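Local coordinates for protein carbonic anhydrase (PDB 7COI) that probably catalyses the reversible hydration of carbon dioxide to hydrogencarbonate, as a zinc-dependent, beta-class carbonic anhydrase of a pathogenic fungus, at residues G180-K188 and L197-E205. Residues are numbered along the deposited sequence; the frame is centred on the assembly and turned at random.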
loop_
_atom_site.group_PDB
_atom_site.type_symbol
_atom_site.label_atom_id
_atom_site.label_comp_id
_atom_site.label_asym_id
_atom_site.label_seq_id
_atom_site.Cartn_x
_atom_site.Cartn_y
_atom_site.Cartn_z
ATOM N N GLY A 180 19.931 1.587 0.203
ATOM C CA GLY A 180 18.677 2.303 -0.066
ATOM C C GLY A 180 18.884 3.785 0.049
ATOM O O GLY A 180 18.438 4.545 -0.811
ATOM N N VAL A 181 19.605 4.215 1.076
ATOM C CA VAL A 181 19.951 5.656 1.218
ATOM C C VAL A 181 20.793 6.067 -0.005
ATOM O O VAL A 181 20.504 7.122 -0.615
ATOM C CB VAL A 181 20.664 5.896 2.553
ATOM C CG1 VAL A 181 21.230 7.308 2.617
ATOM C CG2 VAL A 181 19.714 5.620 3.719
ATOM N N ALA A 182 21.798 5.279 -0.374
ATOM C CA ALA A 182 22.663 5.608 -1.544
ATOM C C ALA A 182 21.819 5.690 -2.833
ATOM O O ALA A 182 22.015 6.615 -3.656
ATOM C CB ALA A 182 23.790 4.623 -1.665
ATOM N N ALA A 183 20.882 4.763 -3.036
ATOM C CA ALA A 183 19.997 4.764 -4.224
ATOM C C ALA A 183 19.251 6.103 -4.301
ATOM O O ALA A 183 19.129 6.680 -5.414
ATOM C CB ALA A 183 19.051 3.597 -4.156
ATOM N N ALA A 184 18.749 6.611 -3.164
ATOM C CA ALA A 184 17.974 7.863 -3.126
ATOM C C ALA A 184 18.850 9.065 -3.525
ATOM O O ALA A 184 18.300 10.067 -3.985
ATOM C CB ALA A 184 17.342 8.064 -1.772
ATOM N N LEU A 185 20.164 8.995 -3.298
ATOM C CA LEU A 185 21.104 10.100 -3.653
ATOM C C LEU A 185 21.552 9.986 -5.122
ATOM O O LEU A 185 22.218 10.937 -5.615
ATOM C CB LEU A 185 22.306 10.036 -2.702
ATOM C CG LEU A 185 22.026 10.529 -1.285
ATOM C CD1 LEU A 185 23.093 10.017 -0.309
ATOM C CD2 LEU A 185 21.926 12.050 -1.251
ATOM N N GLY A 186 21.258 8.876 -5.787
ATOM C CA GLY A 186 21.482 8.669 -7.242
ATOM C C GLY A 186 20.264 9.075 -8.067
ATOM O O GLY A 186 19.254 9.481 -7.490
ATOM N N ASN A 187 20.335 8.990 -9.379
ATOM C CA ASN A 187 19.199 9.372 -10.254
ATOM C C ASN A 187 19.039 8.296 -11.320
ATOM O O ASN A 187 18.619 8.610 -12.437
ATOM C CB ASN A 187 19.334 10.808 -10.762
ATOM C CG ASN A 187 19.201 11.825 -9.653
ATOM O OD1 ASN A 187 18.121 12.389 -9.422
ATOM N ND2 ASN A 187 20.283 12.030 -8.927
ATOM N N LYS A 188 19.271 7.046 -10.923
ATOM C CA LYS A 188 18.952 5.849 -11.724
ATOM C C LYS A 188 17.540 5.398 -11.325
ATOM O O LYS A 188 17.254 5.365 -10.103
ATOM C CB LYS A 188 20.014 4.784 -11.466
ATOM C CG LYS A 188 19.926 3.562 -12.363
ATOM C CD LYS A 188 21.177 2.680 -12.290
ATOM C CE LYS A 188 20.929 1.225 -12.642
ATOM N NZ LYS A 188 21.324 0.337 -11.521
ATOM N N LEU A 197 11.380 4.539 -2.206
ATOM C CA LEU A 197 12.470 5.459 -1.785
ATOM C C LEU A 197 12.021 6.913 -1.776
ATOM O O LEU A 197 12.831 7.756 -1.366
ATOM C CB LEU A 197 13.677 5.258 -2.715
ATOM C CG LEU A 197 14.336 3.885 -2.561
ATOM C CD1 LEU A 197 15.406 3.707 -3.622
ATOM C CD2 LEU A 197 14.888 3.663 -1.168
ATOM N N ILE A 198 10.786 7.224 -2.142
ATOM C CA ILE A 198 10.347 8.645 -2.252
ATOM C C ILE A 198 10.652 9.402 -0.952
ATOM O O ILE A 198 11.103 10.558 -1.040
ATOM C CB ILE A 198 8.869 8.752 -2.660
ATOM C CG1 ILE A 198 8.682 8.457 -4.137
ATOM C CG2 ILE A 198 8.332 10.133 -2.305
ATOM C CD1 ILE A 198 7.214 8.226 -4.522
ATOM N N PRO A 199 10.363 8.884 0.267
ATOM C CA PRO A 199 10.629 9.647 1.492
ATOM C C PRO A 199 12.080 10.108 1.652
ATOM O O PRO A 199 12.305 11.199 2.180
ATOM C CB PRO A 199 10.236 8.677 2.614
ATOM C CG PRO A 199 9.137 7.827 1.980
ATOM C CD PRO A 199 9.646 7.623 0.567
ATOM N N LEU A 200 13.018 9.282 1.186
ATOM C CA LEU A 200 14.453 9.610 1.197
ATOM C C LEU A 200 14.717 10.727 0.183
ATOM O O LEU A 200 15.474 11.638 0.530
ATOM C CB LEU A 200 15.257 8.357 0.909
ATOM C CG LEU A 200 15.329 7.356 2.055
ATOM C CD1 LEU A 200 15.849 6.025 1.562
ATOM C CD2 LEU A 200 16.242 7.885 3.142
ATOM N N ARG A 201 14.101 10.686 -1.002
ATOM C CA ARG A 201 14.265 11.787 -2.000
ATOM C C ARG A 201 13.598 13.066 -1.501
ATOM O O ARG A 201 14.111 14.154 -1.810
ATOM C CB ARG A 201 13.782 11.369 -3.377
ATOM C CG ARG A 201 14.606 10.283 -4.019
ATOM C CD ARG A 201 14.094 10.002 -5.400
ATOM N NE ARG A 201 14.858 8.899 -5.921
ATOM C CZ ARG A 201 16.008 9.028 -6.547
ATOM N NH1 ARG A 201 16.478 10.244 -6.800
ATOM N NH2 ARG A 201 16.648 7.947 -6.955
ATOM N N GLN A 202 12.534 12.973 -0.695
ATOM C CA GLN A 202 11.905 14.184 -0.126
ATOM C C GLN A 202 12.913 14.852 0.835
ATOM O O GLN A 202 13.042 16.113 0.814
ATOM C CB GLN A 202 10.607 13.830 0.592
ATOM C CG GLN A 202 9.525 13.322 -0.370
ATOM C CD GLN A 202 8.291 12.908 0.385
ATOM O OE1 GLN A 202 8.365 12.262 1.427
ATOM N NE2 GLN A 202 7.146 13.310 -0.126
ATOM N N LEU A 203 13.588 14.044 1.660
ATOM C CA LEU A 203 14.631 14.544 2.587
ATOM C C LEU A 203 15.799 15.105 1.778
ATOM O O LEU A 203 16.313 16.184 2.162
ATOM C CB LEU A 203 15.083 13.421 3.526
ATOM C CG LEU A 203 14.081 13.037 4.593
ATOM C CD1 LEU A 203 14.506 11.738 5.266
ATOM C CD2 LEU A 203 13.927 14.168 5.611
ATOM N N ARG A 204 16.175 14.432 0.693
ATOM C CA ARG A 204 17.261 14.929 -0.186
ATOM C C ARG A 204 16.908 16.335 -0.722
ATOM O O ARG A 204 17.777 17.257 -0.660
ATOM C CB ARG A 204 17.489 13.937 -1.313
ATOM C CG ARG A 204 18.563 14.376 -2.289
ATOM C CD ARG A 204 18.706 13.347 -3.384
ATOM N NE ARG A 204 19.639 13.792 -4.397
ATOM C CZ ARG A 204 19.821 13.220 -5.565
ATOM N NH1 ARG A 204 19.142 12.124 -5.894
ATOM N NH2 ARG A 204 20.685 13.763 -6.404
ATOM N N GLU A 205 15.688 16.507 -1.236
ATOM C CA GLU A 205 15.206 17.819 -1.748
ATOM C C GLU A 205 15.281 18.848 -0.621
ATOM O O GLU A 205 15.805 19.946 -0.877
ATOM C CB GLU A 205 13.777 17.740 -2.287
ATOM C CG GLU A 205 13.174 19.065 -2.712
ATOM C CD GLU A 205 11.691 18.970 -3.079
ATOM O OE1 GLU A 205 10.942 19.884 -2.734
ATOM O OE2 GLU A 205 11.288 17.994 -3.740
HETATM O O HOH W 1 15.446 5.293 -7.724
#
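Ala184 and Leu200 press together where helices 180-185 and 197-205 cross at -57°: their CB atoms are 3.4 Å apart, tighter than usual for two carbons, and the local axes approach to 8.9 Å. On the side of this point nearer the zinc site the contact is apolar. Leu197 lays CD1 3.7 Å from Ala183 CB, while Leu200 sets CD1 beside Gly180 O and CD2 against CG2 of Val181, whose side chain lies near the zinc ligand Cys178; Leu223 of helix 216-236 also packs on Val181.

Toward the C-terminal end of helix 180-185, two arginines of 197-205 meet the carbonyls of Ala184 and Gly186, at the helix end and in the loop after it. Arg201 grips Gly186 O end-on with both terminal nitrogens, NH1 at 3.0 Å and NH2 at 3.1 Å, the former approaching almost in line with the C=O bond. Arg204 NH1 lies 2.9 Å from Ala184 O, brought there by an extended chain whose CG stands opposite the main-chain N (chi1 179°); a weak bond runs from Arg204 NH1 to Gly186 O. Leu185 O sits over one face of the same guanidinium, 3.0 Å above its plane, without a hydrogen bond.

The loop end is looser: at Lys188, which is exposed, a water donates to the carbonyl O and accepts from Arg201 NH2. Arg201 NH1 also bonds Ser282 O of the second subunit, so the group that holds Gly186 O also meets that subunit. The two positive charges, set against carbonyls at and just after the helix end, would probably be favoured by the negative end of the helix dipole.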